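Local coordinates for hypothetical sugar ABC-transporter sugar binding protein (Arthrobacter globiformis, PDB 7BVT), which binds cyclic alpha-maltosyl-1,6-maltose and probably delivers it to an ABC transporter for uptake, at residues W33-G38 with L91-Q96; A46-Y51 with V58-S63; A215-A220 with P372-Y377; W328-G333 with L348-S353. One frame throughout, in Å; residues are numbered along the deposited sequence.

Overall arrangement
Interaction 2 is the buried contact of the four, and the other three are surface contacts. Interactions 1 and 2 share one sheet: strands 28-34 and 58-64 are neighbours in it, and His34 N lies 3.1 Å from Ser63 O. Interaction 2 is mainly aliphatic and aromatic packing of a helix on a strand. Interaction 1 is a pair of aromatic rings close to bound glucose. Interaction 3 joins two loops through amides and a water, and touches interaction 1 through Pro95. Interaction 4 sets a lysine on an indole between two helices. Its Trp328 packs against Trp36 of interaction 1 and Met47 of interaction 2.

Interaction 1. Residues W33-G38 with L91-Q96; sequences WHYWDG and LVWVPQ
Tyr35 has its CG between the backbone N and the carbonyl carbon (chi1 55°), and this turns the phenol toward Trp93. Trp93 answers with CG anti to its carbonyl carbon (chi1 -62°), which sends the indole out to meet it. The touching atoms are few. CE2 of Tyr35 lies 3.5 Å from CZ3 of Trp93, and CD2 of Tyr35 is 3.6 Å from CH2 of Trp93. The indole carbon CZ3 sits at the edge of the phenol ring, near its plane. The planes are inclined at 77°, and Tyr35 CE2 approaches the indole obliquely. The contact between these side chains is apolar. The hydroxyl of Tyr35 bonds to Glu297, which also accepts from Trp36 NE1, so one carboxylate ties down two neighbouring aromatic residues. Trp36 N donates to His34 ND1 over 2.9 Å, in the plane of the imidazole. The Trp93 ring also meets Phe70, and its side chain touches Leu71 of helix 70-80. The side chain of Tyr35 comes within about 6 Å of a bound glucose and touches Asp90, a residue of the glycan pocket. The pair thus joins the loops after strands 28-34 and 86-90 beside the sugar-binding site of a solute-binding protein.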
loop_
_atom_site.group_PDB
_atom_site.type_symbol
_atom_site.label_atom_id
_atom_site.label_comp_id
_atom_site.label_asym_id
_atom_site.label_seq_id
_atom_site.Cartn_x
_atom_site.Cartn_y
_atom_site.Cartn_z
ATOM N N TRP A 33 -5.801 -19.231 5.150
ATOM C CA TRP A 33 -5.070 -18.553 6.233
ATOM C C TRP A 33 -4.969 -17.066 5.911
ATOM O O TRP A 33 -4.652 -16.720 4.756
ATOM C CB TRP A 33 -3.697 -19.121 6.441
ATOM C CG TRP A 33 -3.625 -20.569 6.817
ATOM C CD1 TRP A 33 -4.650 -21.373 7.167
ATOM C CD2 TRP A 33 -2.440 -21.348 6.962
ATOM N NE1 TRP A 33 -4.178 -22.617 7.485
ATOM C CE2 TRP A 33 -2.845 -22.637 7.378
ATOM C CE3 TRP A 33 -1.089 -21.087 6.784
ATOM C CZ2 TRP A 33 -1.939 -23.682 7.555
ATOM C CZ3 TRP A 33 -0.189 -22.108 7.020
ATOM C CH2 TRP A 33 -0.617 -23.379 7.381
ATOM N N HIS A 34 -5.207 -16.227 6.907
ATOM C CA HIS A 34 -5.163 -14.762 6.746
ATOM C C HIS A 34 -4.631 -14.203 8.053
ATOM O O HIS A 34 -4.532 -15.011 8.988
ATOM C CB HIS A 34 -6.510 -14.197 6.415
ATOM C CG HIS A 34 -7.450 -14.410 7.542
ATOM N ND1 HIS A 34 -7.531 -13.509 8.586
ATOM C CD2 HIS A 34 -8.361 -15.392 7.756
ATOM C CE1 HIS A 34 -8.498 -13.924 9.409
ATOM N NE2 HIS A 34 -9.012 -15.087 8.953
ATOM N N TYR A 35 -4.348 -12.916 8.102
ATOM C CA TYR A 35 -3.797 -12.288 9.339
ATOM C C TYR A 35 -4.761 -11.234 9.875
ATOM O O TYR A 35 -4.346 -10.478 10.772
ATOM C CB TYR A 35 -2.357 -11.771 9.146
ATOM C CG TYR A 35 -2.116 -10.808 8.005
ATOM C CD1 TYR A 35 -2.824 -9.631 7.884
ATOM C CD2 TYR A 35 -1.146 -11.062 7.058
ATOM C CE1 TYR A 35 -2.611 -8.732 6.835
ATOM C CE2 TYR A 35 -0.897 -10.166 6.026
ATOM C CZ TYR A 35 -1.631 -9.004 5.919
ATOM O OH TYR A 35 -1.342 -8.138 4.888
ATOM N N TRP A 36 -5.976 -11.135 9.368
ATOM C CA TRP A 36 -6.930 -10.104 9.845
ATOM C C TRP A 36 -7.308 -10.361 11.319
ATOM O O TRP A 36 -7.519 -11.546 11.711
ATOM C CB TRP A 36 -8.171 -10.041 8.960
ATOM C CG TRP A 36 -7.875 -9.495 7.594
ATOM C CD1 TRP A 36 -7.241 -8.329 7.267
ATOM C CD2 TRP A 36 -8.286 -10.068 6.350
ATOM N NE1 TRP A 36 -7.239 -8.139 5.915
ATOM C CE2 TRP A 36 -7.853 -9.199 5.321
ATOM C CE3 TRP A 36 -8.964 -11.236 6.001
ATOM C CZ2 TRP A 36 -8.077 -9.476 3.973
ATOM C CZ3 TRP A 36 -9.213 -11.485 4.672
ATOM C CH2 TRP A 36 -8.749 -10.632 3.683
ATOM N N ASP A 37 -7.507 -9.248 12.018
ATOM C CA ASP A 37 -8.048 -9.185 13.391
ATOM C C ASP A 37 -9.277 -8.289 13.405
ATOM O O ASP A 37 -9.576 -7.587 12.423
ATOM C CB ASP A 37 -7.015 -8.603 14.358
ATOM C CG ASP A 37 -5.746 -9.433 14.462
ATOM O OD1 ASP A 37 -5.844 -10.685 14.422
ATOM O OD2 ASP A 37 -4.665 -8.821 14.571
ATOM N N GLY A 38 -9.948 -8.257 14.546
ATOM C CA GLY A 38 -10.906 -7.173 14.809
ATOM C C GLY A 38 -12.040 -7.187 13.823
ATOM O O GLY A 38 -12.501 -8.275 13.496
ATOM N N LEU A 91 0.938 -7.470 0.131
ATOM C CA LEU A 91 1.447 -7.283 -1.259
ATOM C C LEU A 91 2.874 -7.793 -1.401
ATOM O O LEU A 91 3.154 -8.630 -2.292
ATOM C CB LEU A 91 1.385 -5.811 -1.638
ATOM C CG LEU A 91 1.824 -5.519 -3.062
ATOM C CD1 LEU A 91 0.794 -6.018 -4.049
ATOM C CD2 LEU A 91 2.057 -4.032 -3.271
ATOM N N VAL A 92 3.780 -7.270 -0.605
ATOM C CA VAL A 92 5.231 -7.512 -0.844
ATOM C C VAL A 92 5.580 -8.957 -0.462
ATOM O O VAL A 92 6.700 -9.377 -0.757
ATOM C CB VAL A 92 6.097 -6.456 -0.123
ATOM C CG1 VAL A 92 5.662 -5.054 -0.512
ATOM C CG2 VAL A 92 6.063 -6.614 1.366
ATOM N N TRP A 93 4.666 -9.707 0.155
ATOM C CA TRP A 93 4.949 -11.135 0.450
ATOM C C TRP A 93 4.780 -12.005 -0.783
ATOM O O TRP A 93 5.348 -13.110 -0.796
ATOM C CB TRP A 93 4.092 -11.691 1.570
ATOM C CG TRP A 93 4.278 -11.039 2.892
ATOM C CD1 TRP A 93 5.209 -10.103 3.259
ATOM C CD2 TRP A 93 3.521 -11.357 4.058
ATOM N NE1 TRP A 93 5.043 -9.798 4.582
ATOM C CE2 TRP A 93 4.015 -10.539 5.093
ATOM C CE3 TRP A 93 2.455 -12.210 4.308
ATOM C CZ2 TRP A 93 3.470 -10.585 6.367
ATOM C CZ3 TRP A 93 1.902 -12.240 5.571
ATOM C CH2 TRP A 93 2.416 -11.438 6.581
ATOM N N VAL A 94 3.948 -11.613 -1.727
ATOM C CA VAL A 94 3.562 -12.541 -2.835
ATOM C C VAL A 94 4.790 -13.160 -3.466
ATOM O O VAL A 94 4.847 -14.371 -3.648
ATOM C CB VAL A 94 2.659 -11.866 -3.875
ATOM C CG1 VAL A 94 2.456 -12.753 -5.075
ATOM C CG2 VAL A 94 1.337 -11.499 -3.256
ATOM N N PRO A 95 5.806 -12.403 -3.899
ATOM C CA PRO A 95 6.940 -13.014 -4.581
ATOM C C PRO A 95 7.720 -13.969 -3.691
ATOM O O PRO A 95 8.229 -14.939 -4.214
ATOM C CB PRO A 95 7.825 -11.803 -5.002
ATOM C CG PRO A 95 6.918 -10.621 -4.904
ATOM C CD PRO A 95 5.907 -10.925 -3.837
ATOM N N GLN A 96 7.732 -13.712 -2.385
ATOM C CA GLN A 96 8.400 -14.639 -1.449
ATOM C C GLN A 96 7.585 -15.921 -1.336
ATOM O O GLN A 96 8.177 -17.029 -1.325
ATOM C CB GLN A 96 8.578 -13.941 -0.114
ATOM C CG GLN A 96 9.513 -12.736 -0.238
ATOM C CD GLN A 96 9.500 -11.969 1.047
ATOM O OE1 GLN A 96 10.100 -12.413 2.021
ATOM N NE2 GLN A 96 8.797 -10.837 1.067
#

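Interaction 2. Residues A46-Y51 with V58-S63; sequences AMVDTY and VRISAS
Val48 and Tyr51, one helical turn apart, both face strand 58-63 and pack on Val58, Ile60 and Ala62, which point toward the helix. The helix runs nearly antiparallel to the strand, at 164°, as expected where a crossover helix returns over its sheet. Val48 holds CG1 anti to the backbone N (chi1 164°), and both its methyls reach Ile60. CG1 of Val48 is 3.8 Å from CG2 of Ile60, and CG2 of Val48 also approaches CB of Ala62 at 4.3 Å. Tyr51 likewise has CG anti to its backbone N (chi1 176°), which swings the ring over toward the start of the strand. Its CE2 lies 3.7 Å from CG1 of Ile60, approached obliquely. CG1 of Val58 sits at the ring edge, near its plane, 3.9 Å from CE2 of Tyr51. The hydroxyl end of Tyr51 rests on Val58, with OH 3.3 Å from CB of Val58. That hydroxyl is hydrogen-bonded to Asp314, and the ring meets Phe315 edge-to-face, so helix 306-319 flanks the same core. An alanine at Tyr51 is likely to open a gap beside Val58 and Ile60 and leave Asp314 without its hydroxyl mate. The contact joins helix 38-53 to strand 58-64 within a beta-alpha-beta unit. Its chemistry implies that apolar side chains hold the two elements together, while the hydroxyl of Tyr51 is satisfied by a third, helix 306-319.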
loop_
_atom_site.group_PDB
_atom_site.type_symbol
_atom_site.label_atom_id
_atom_site.label_comp_id
_atom_site.label_asym_id
_atom_site.label_seq_id
_atom_site.Cartn_x
_atom_site.Cartn_y
_atom_site.Cartn_z
ATOM N N ALA A 46 -17.865 -13.328 8.338
ATOM C CA ALA A 46 -19.285 -13.198 7.933
ATOM C C ALA A 46 -19.414 -13.532 6.438
ATOM O O ALA A 46 -20.357 -14.217 6.040
ATOM C CB ALA A 46 -19.813 -11.812 8.198
ATOM N N MET A 47 -18.434 -13.100 5.643
ATOM C CA MET A 47 -18.448 -13.381 4.180
ATOM C C MET A 47 -18.218 -14.863 3.927
ATOM O O MET A 47 -18.833 -15.406 2.985
ATOM C CB MET A 47 -17.381 -12.528 3.512
ATOM C CG MET A 47 -17.639 -11.122 3.969
ATOM S SD MET A 47 -17.258 -9.982 2.754
ATOM C CE MET A 47 -18.586 -10.494 1.679
ATOM N N VAL A 48 -17.330 -15.491 4.691
ATOM C CA VAL A 48 -17.106 -16.956 4.615
ATOM C C VAL A 48 -18.450 -17.617 4.949
ATOM O O VAL A 48 -18.867 -18.544 4.205
ATOM C CB VAL A 48 -15.940 -17.379 5.524
ATOM C CG1 VAL A 48 -15.904 -18.869 5.797
ATOM C CG2 VAL A 48 -14.587 -16.944 4.968
ATOM N N ASP A 49 -19.113 -17.167 6.015
ATOM C CA ASP A 49 -20.425 -17.777 6.393
ATOM C C ASP A 49 -21.385 -17.693 5.227
ATOM O O ASP A 49 -22.066 -18.738 4.902
ATOM C CB ASP A 49 -21.085 -17.036 7.562
ATOM C CG ASP A 49 -20.390 -17.283 8.866
ATOM O OD1 ASP A 49 -19.612 -18.261 8.917
ATOM O OD2 ASP A 49 -20.658 -16.458 9.811
ATOM N N THR A 50 -21.480 -16.505 4.625
ATOM C CA THR A 50 -22.368 -16.199 3.506
ATOM C C THR A 50 -22.045 -17.168 2.366
ATOM O O THR A 50 -22.970 -17.822 1.837
ATOM C CB THR A 50 -22.321 -14.726 3.124
ATOM O OG1 THR A 50 -22.800 -13.958 4.237
ATOM C CG2 THR A 50 -23.163 -14.416 1.914
ATOM N N TYR A 51 -20.786 -17.236 1.935
ATOM C CA TYR A 51 -20.399 -18.170 0.848
ATOM C C TYR A 51 -20.747 -19.621 1.187
ATOM O O TYR A 51 -21.293 -20.314 0.306
ATOM C CB TYR A 51 -18.909 -17.995 0.547
ATOM C CG TYR A 51 -18.385 -18.955 -0.485
ATOM C CD1 TYR A 51 -18.594 -18.724 -1.822
ATOM C CD2 TYR A 51 -17.723 -20.110 -0.101
ATOM C CE1 TYR A 51 -18.071 -19.587 -2.778
ATOM C CE2 TYR A 51 -17.227 -20.988 -1.056
ATOM C CZ TYR A 51 -17.385 -20.716 -2.394
ATOM O OH TYR A 51 -16.853 -21.608 -3.305
ATOM N N VAL A 58 -18.364 -26.276 -2.119
ATOM C CA VAL A 58 -17.111 -25.849 -1.451
ATOM C C VAL A 58 -17.458 -25.443 -0.028
ATOM O O VAL A 58 -18.451 -24.723 0.159
ATOM C CB VAL A 58 -16.460 -24.695 -2.226
ATOM C CG1 VAL A 58 -15.148 -24.254 -1.600
ATOM C CG2 VAL A 58 -16.264 -25.051 -3.674
ATOM N N ARG A 59 -16.608 -25.821 0.934
ATOM C CA ARG A 59 -16.687 -25.322 2.321
ATOM C C ARG A 59 -15.332 -24.694 2.654
ATOM O O ARG A 59 -14.297 -25.415 2.573
ATOM C CB ARG A 59 -17.021 -26.429 3.327
ATOM C CG ARG A 59 -16.870 -26.010 4.782
ATOM C CD ARG A 59 -17.558 -26.940 5.787
ATOM N NE ARG A 59 -17.617 -26.321 7.127
ATOM C CZ ARG A 59 -18.451 -25.327 7.488
ATOM N NH1 ARG A 59 -19.327 -24.824 6.627
ATOM N NH2 ARG A 59 -18.411 -24.838 8.716
ATOM N N ILE A 60 -15.379 -23.401 2.982
ATOM C CA ILE A 60 -14.191 -22.595 3.347
ATOM C C ILE A 60 -14.024 -22.691 4.863
ATOM O O ILE A 60 -15.010 -22.421 5.593
ATOM C CB ILE A 60 -14.340 -21.124 2.916
ATOM C CG1 ILE A 60 -14.392 -20.972 1.385
ATOM C CG2 ILE A 60 -13.221 -20.293 3.568
ATOM C CD1 ILE A 60 -13.089 -21.268 0.672
ATOM N N SER A 61 -12.828 -23.047 5.279
ATOM C CA SER A 61 -12.379 -23.020 6.684
ATOM C C SER A 61 -11.270 -21.993 6.778
ATOM O O SER A 61 -10.183 -22.289 6.338
ATOM C CB SER A 61 -11.903 -24.356 7.179
ATOM O OG SER A 61 -12.990 -25.249 7.183
ATOM N N ALA A 62 -11.578 -20.882 7.411
ATOM C CA ALA A 62 -10.652 -19.748 7.542
ATOM C C ALA A 62 -10.008 -19.829 8.913
ATOM O O ALA A 62 -10.774 -20.116 9.868
ATOM C CB ALA A 62 -11.417 -18.488 7.346
ATOM N N SER A 63 -8.715 -19.547 8.994
ATOM C CA SER A 63 -7.944 -19.399 10.264
ATOM C C SER A 63 -7.100 -18.127 10.237
ATOM O O SER A 63 -6.448 -17.821 9.205
ATOM C CB SER A 63 -7.109 -20.586 10.522
ATOM O OG SER A 63 -7.916 -21.760 10.525
#

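Interaction 3. Residues A215-A220 with P372-Y377; sequences ADNSAA and PNTALY
Asn217 meets three consecutive residues, Pro372, Asn373 and Thr374, with different parts of its side chain. Its OD1 lies 3.3 Å from CB of Pro372. Its ND2 is 2.9 Å from OD1 of Asn373, with the two amide planes turned 81° apart. Its CB rests 4.0 Å from CB of Thr374. A water adds a bridge: it donates to Asn217 O over 2.7 Å and also hydrogen-bonds Thr374 OG1. Replacing Asn217 by an alanine removes the amide, which would probably open a gap beside Pro372 and leave Asn373 OD1 without its close neighbour. In the next shell, Asp216 OD1 accepts from Ser218 N, an Asx turn that spans Asn217, and also from Ser218 OG. Thr374 has OG1 anti to the backbone N (chi1 173°), where it accepts from Leu376 N at 3.2 Å, a capping bond. The amide of Asn373 is held at its other end, where ND2 donates to Phe125 O. Further out, Leu213 packs on Pro372 and Thr374, and Tyr377 OH bonds to Glu195, a residue of the glycan pocket. The arrangement is a meeting of two loops. One carries an Asx turn; the other carries a type I beta turn, Thr374 to Tyr377, leading into helix 377-392.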
loop_
_atom_site.group_PDB
_atom_site.type_symbol
_atom_site.label_atom_id
_atom_site.label_comp_id
_atom_site.label_asym_id
_atom_site.label_seq_id
_atom_site.Cartn_x
_atom_site.Cartn_y
_atom_site.Cartn_z
ATOM N N ALA A 215 12.207 -2.341 -15.522
ATOM C CA ALA A 215 10.954 -3.086 -15.814
ATOM C C ALA A 215 11.145 -4.579 -15.514
ATOM O O ALA A 215 10.191 -5.199 -15.045
ATOM C CB ALA A 215 10.497 -2.862 -17.238
ATOM N N ASP A 216 12.367 -5.108 -15.644
ATOM C CA ASP A 216 12.645 -6.532 -15.294
ATOM C C ASP A 216 13.145 -6.718 -13.849
ATOM O O ASP A 216 13.549 -7.826 -13.498
ATOM C CB ASP A 216 13.599 -7.125 -16.341
ATOM C CG ASP A 216 15.017 -6.613 -16.271
ATOM O OD1 ASP A 216 15.312 -5.794 -15.371
ATOM O OD2 ASP A 216 15.834 -7.069 -17.110
ATOM N N ASN A 217 13.090 -5.693 -12.989
ATOM C CA ASN A 217 13.540 -5.764 -11.579
ATOM C C ASN A 217 15.017 -6.166 -11.485
ATOM O O ASN A 217 15.420 -6.628 -10.430
ATOM C CB ASN A 217 12.623 -6.669 -10.736
ATOM C CG ASN A 217 11.195 -6.141 -10.728
ATOM O OD1 ASN A 217 10.964 -4.927 -10.898
ATOM N ND2 ASN A 217 10.237 -7.061 -10.625
ATOM N N SER A 218 15.804 -6.006 -12.552
ATOM C CA SER A 218 17.237 -6.448 -12.512
ATOM C C SER A 218 18.132 -5.375 -11.878
ATOM O O SER A 218 19.248 -5.714 -11.414
ATOM C CB SER A 218 17.773 -6.808 -13.885
ATOM O OG SER A 218 17.799 -5.693 -14.772
ATOM N N ALA A 219 17.725 -4.105 -11.907
ATOM C CA ALA A 219 18.623 -3.044 -11.411
ATOM C C ALA A 219 17.793 -1.893 -10.850
ATOM O O ALA A 219 16.622 -1.706 -11.325
ATOM C CB ALA A 219 19.473 -2.556 -12.540
ATOM N N ALA A 220 18.452 -1.058 -10.077
ATOM C CA ALA A 220 17.911 0.279 -9.761
ATOM C C ALA A 220 17.624 1.124 -11.004
ATOM O O ALA A 220 18.351 1.102 -12.020
ATOM C CB ALA A 220 18.877 0.975 -8.860
ATOM N N PRO A 372 7.819 -3.138 -6.879
ATOM C CA PRO A 372 8.242 -4.209 -7.769
ATOM C C PRO A 372 8.088 -5.591 -7.130
ATOM O O PRO A 372 8.264 -5.777 -5.926
ATOM C CB PRO A 372 9.705 -3.926 -8.021
ATOM C CG PRO A 372 10.121 -3.190 -6.769
ATOM C CD PRO A 372 8.933 -2.316 -6.385
ATOM N N ASN A 373 7.726 -6.549 -7.986
ATOM C CA ASN A 373 7.319 -7.912 -7.561
ATOM C C ASN A 373 8.533 -8.853 -7.500
ATOM O O ASN A 373 8.394 -10.035 -7.784
ATOM C CB ASN A 373 6.163 -8.450 -8.395
ATOM C CG ASN A 373 6.532 -8.723 -9.820
ATOM O OD1 ASN A 373 7.674 -8.449 -10.237
ATOM N ND2 ASN A 373 5.565 -9.249 -10.561
ATOM N N THR A 374 9.673 -8.348 -7.076
ATOM C CA THR A 374 10.881 -9.196 -6.861
ATOM C C THR A 374 10.835 -9.776 -5.460
ATOM O O THR A 374 10.505 -9.092 -4.513
ATOM C CB THR A 374 12.159 -8.411 -7.160
ATOM O OG1 THR A 374 13.249 -9.251 -6.758
ATOM C CG2 THR A 374 12.249 -7.057 -6.488
ATOM N N ALA A 375 11.251 -11.054 -5.322
ATOM C CA ALA A 375 11.416 -11.735 -4.034
ATOM C C ALA A 375 12.544 -11.135 -3.177
ATOM O O ALA A 375 12.483 -11.303 -1.936
ATOM C CB ALA A 375 11.658 -13.194 -4.324
ATOM N N LEU A 376 13.408 -10.331 -3.773
ATOM C CA LEU A 376 14.483 -9.610 -3.030
ATOM C C LEU A 376 13.968 -8.243 -2.570
ATOM O O LEU A 376 14.733 -7.502 -1.961
ATOM C CB LEU A 376 15.670 -9.476 -3.972
ATOM C CG LEU A 376 16.374 -10.808 -4.274
ATOM C CD1 LEU A 376 17.281 -10.712 -5.491
ATOM C CD2 LEU A 376 17.119 -11.252 -3.051
ATOM N N TYR A 377 12.694 -7.926 -2.771
ATOM C CA TYR A 377 12.251 -6.531 -2.463
ATOM C C TYR A 377 12.564 -6.137 -1.019
ATOM O O TYR A 377 13.049 -5.027 -0.775
ATOM C CB TYR A 377 10.754 -6.339 -2.776
ATOM C CG TYR A 377 10.326 -4.937 -2.439
ATOM C CD1 TYR A 377 10.761 -3.877 -3.215
ATOM C CD2 TYR A 377 9.630 -4.657 -1.290
ATOM C CE1 TYR A 377 10.428 -2.564 -2.890
ATOM C CE2 TYR A 377 9.260 -3.354 -0.961
ATOM C CZ TYR A 377 9.692 -2.309 -1.749
ATOM O OH TYR A 377 9.372 -1.020 -1.356
HETATM O O HOH W 1 14.957 -8.996 -9.122
#

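Interaction 4. Residues W328-G333 with L348-S353; sequences WSKETG and LEWVES
Two helices, 322-332 and 345-354, are joined here by a lysine laid over a tryptophan. Lys330 and Trp350 also have the closest CA atoms of the two segments. The aliphatic chain of Lys330 runs across one face of the indole. Its CG stands over the centre of the six-membered ring, 3.7 Å from the centroid and 8° off the normal, a CH-pi contact. CE of Lys330 is 3.6 Å from CG of Trp350. Beyond CG the chain is extended, and this straight run carries NZ toward the five-membered ring. There NZ of Lys330 makes an off-centre cation-pi contact at 4.5 Å from that ring's centroid. Trp350 has CG anti to its backbone N (chi1 -171°), a setting that directs the indole to the neighbouring helix. Its CH2 also comes 3.5 Å from the carbonyl O of Lys330. Nearby, Trp328 O accepts from both Thr332 N and Thr332 OG1, which reach it from opposite faces of its plane. Gly333, the first residue after the helix, leaves helical geometry with positive phi. Trp328 packs on Met47 of helix 38-53, while Val351 touches Leu359 of helix 359-363. The contact is a helix-to-helix link near the surface, made by combined CH-pi and cation-pi packing of a lysine on an indole face.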
loop_
_atom_site.group_PDB
_atom_site.type_symbol
_atom_site.label_atom_id
_atom_site.label_comp_id
_atom_site.label_asym_id
_atom_site.label_seq_id
_atom_site.Cartn_x
_atom_site.Cartn_y
_atom_site.Cartn_z
ATOM N N TRP A 328 -17.773 -5.526 1.426
ATOM C CA TRP A 328 -16.496 -5.721 2.149
ATOM C C TRP A 328 -15.741 -4.388 2.360
ATOM O O TRP A 328 -15.223 -4.152 3.485
ATOM C CB TRP A 328 -15.646 -6.691 1.312
ATOM C CG TRP A 328 -14.211 -6.852 1.681
ATOM C CD1 TRP A 328 -13.184 -6.471 0.876
ATOM C CD2 TRP A 328 -13.622 -7.495 2.814
ATOM N NE1 TRP A 328 -11.998 -6.806 1.439
ATOM C CE2 TRP A 328 -12.227 -7.471 2.616
ATOM C CE3 TRP A 328 -14.111 -8.134 3.967
ATOM C CZ2 TRP A 328 -11.329 -8.034 3.509
ATOM C CZ3 TRP A 328 -13.220 -8.662 4.868
ATOM C CH2 TRP A 328 -11.837 -8.618 4.644
ATOM N N SER A 329 -15.598 -3.585 1.319
ATOM C CA SER A 329 -14.885 -2.291 1.377
ATOM C C SER A 329 -15.640 -1.374 2.352
ATOM O O SER A 329 -15.019 -0.817 3.271
ATOM C CB SER A 329 -14.784 -1.685 -0.004
ATOM O OG SER A 329 -14.082 -2.577 -0.883
ATOM N N LYS A 330 -16.956 -1.297 2.191
ATOM C CA LYS A 330 -17.759 -0.391 3.055
ATOM C C LYS A 330 -17.512 -0.718 4.529
ATOM O O LYS A 330 -17.316 0.203 5.327
ATOM C CB LYS A 330 -19.253 -0.533 2.813
ATOM C CG LYS A 330 -19.808 0.136 1.567
ATOM C CD LYS A 330 -21.283 -0.219 1.506
ATOM C CE LYS A 330 -22.087 0.448 0.432
ATOM N NZ LYS A 330 -23.471 -0.083 0.471
ATOM N N GLU A 331 -17.558 -1.984 4.877
ATOM C CA GLU A 331 -17.539 -2.421 6.282
ATOM C C GLU A 331 -16.124 -2.449 6.832
ATOM O O GLU A 331 -15.996 -2.340 8.068
ATOM C CB GLU A 331 -18.366 -3.688 6.422
ATOM C CG GLU A 331 -17.710 -4.994 6.121
ATOM C CD GLU A 331 -18.779 -6.094 5.990
ATOM O OE1 GLU A 331 -19.982 -5.780 6.193
ATOM O OE2 GLU A 331 -18.443 -7.258 5.631
ATOM N N THR A 332 -15.070 -2.550 6.009
ATOM C CA THR A 332 -13.696 -2.609 6.561
ATOM C C THR A 332 -12.979 -1.235 6.454
ATOM O O THR A 332 -11.952 -1.085 7.076
ATOM C CB THR A 332 -12.859 -3.661 5.819
ATOM O OG1 THR A 332 -12.836 -3.195 4.465
ATOM C CG2 THR A 332 -13.418 -5.066 5.953
ATOM N N GLY A 333 -13.478 -0.331 5.630
ATOM C CA GLY A 333 -12.776 0.929 5.294
ATOM C C GLY A 333 -11.598 0.717 4.349
ATOM O O GLY A 333 -10.780 1.641 4.158
ATOM N N LEU A 348 -19.355 5.487 -4.493
ATOM C CA LEU A 348 -18.944 6.905 -4.343
ATOM C C LEU A 348 -19.987 7.671 -3.524
ATOM O O LEU A 348 -19.576 8.502 -2.704
ATOM C CB LEU A 348 -18.683 7.535 -5.709
ATOM C CG LEU A 348 -17.412 7.010 -6.382
ATOM C CD1 LEU A 348 -17.342 7.430 -7.830
ATOM C CD2 LEU A 348 -16.172 7.439 -5.626
ATOM N N GLU A 349 -21.274 7.365 -3.698
ATOM C CA GLU A 349 -22.366 8.112 -3.009
ATOM C C GLU A 349 -22.315 7.787 -1.526
ATOM O O GLU A 349 -22.386 8.679 -0.663
ATOM C CB GLU A 349 -23.723 7.727 -3.591
ATOM C CG GLU A 349 -24.010 8.457 -4.885
ATOM C CD GLU A 349 -25.454 8.333 -5.333
ATOM O OE1 GLU A 349 -26.323 8.151 -4.439
ATOM O OE2 GLU A 349 -25.696 8.407 -6.568
ATOM N N TRP A 350 -22.136 6.523 -1.266
ATOM C CA TRP A 350 -21.891 5.991 0.085
ATOM C C TRP A 350 -20.658 6.633 0.725
ATOM O O TRP A 350 -20.649 6.968 1.947
ATOM C CB TRP A 350 -21.715 4.500 -0.043
ATOM C CG TRP A 350 -21.701 3.953 1.322
ATOM C CD1 TRP A 350 -22.803 3.698 2.092
ATOM C CD2 TRP A 350 -20.543 3.756 2.137
ATOM N NE1 TRP A 350 -22.393 3.274 3.324
ATOM C CE2 TRP A 350 -21.017 3.318 3.386
ATOM C CE3 TRP A 350 -19.159 3.896 1.931
ATOM C CZ2 TRP A 350 -20.146 2.961 4.408
ATOM C CZ3 TRP A 350 -18.300 3.592 2.966
ATOM C CH2 TRP A 350 -18.793 3.129 4.182
ATOM N N VAL A 351 -19.574 6.739 -0.029
ATOM C CA VAL A 351 -18.363 7.368 0.573
ATOM C C VAL A 351 -18.714 8.815 0.960
ATOM O O VAL A 351 -18.366 9.214 2.073
ATOM C CB VAL A 351 -17.152 7.269 -0.357
ATOM C CG1 VAL A 351 -16.010 8.156 0.138
ATOM C CG2 VAL A 351 -16.687 5.835 -0.449
ATOM N N GLU A 352 -19.406 9.527 0.082
ATOM C CA GLU A 352 -19.792 10.950 0.276
ATOM C C GLU A 352 -20.719 11.082 1.493
ATOM O O GLU A 352 -20.523 12.027 2.273
ATOM C CB GLU A 352 -20.422 11.504 -1.007
ATOM C CG GLU A 352 -20.593 13.018 -0.997
ATOM C CD GLU A 352 -19.439 13.835 -0.421
ATOM O OE1 GLU A 352 -18.272 13.632 -0.849
ATOM O OE2 GLU A 352 -19.700 14.673 0.466
ATOM N N SER A 353 -21.636 10.141 1.704
ATOM C CA SER A 353 -22.652 10.181 2.787
ATOM C C SER A 353 -22.034 9.724 4.111
ATOM O O SER A 353 -22.440 10.238 5.147
ATOM C CB SER A 353 -23.887 9.354 2.434
ATOM O OG SER A 353 -23.693 7.986 2.802
#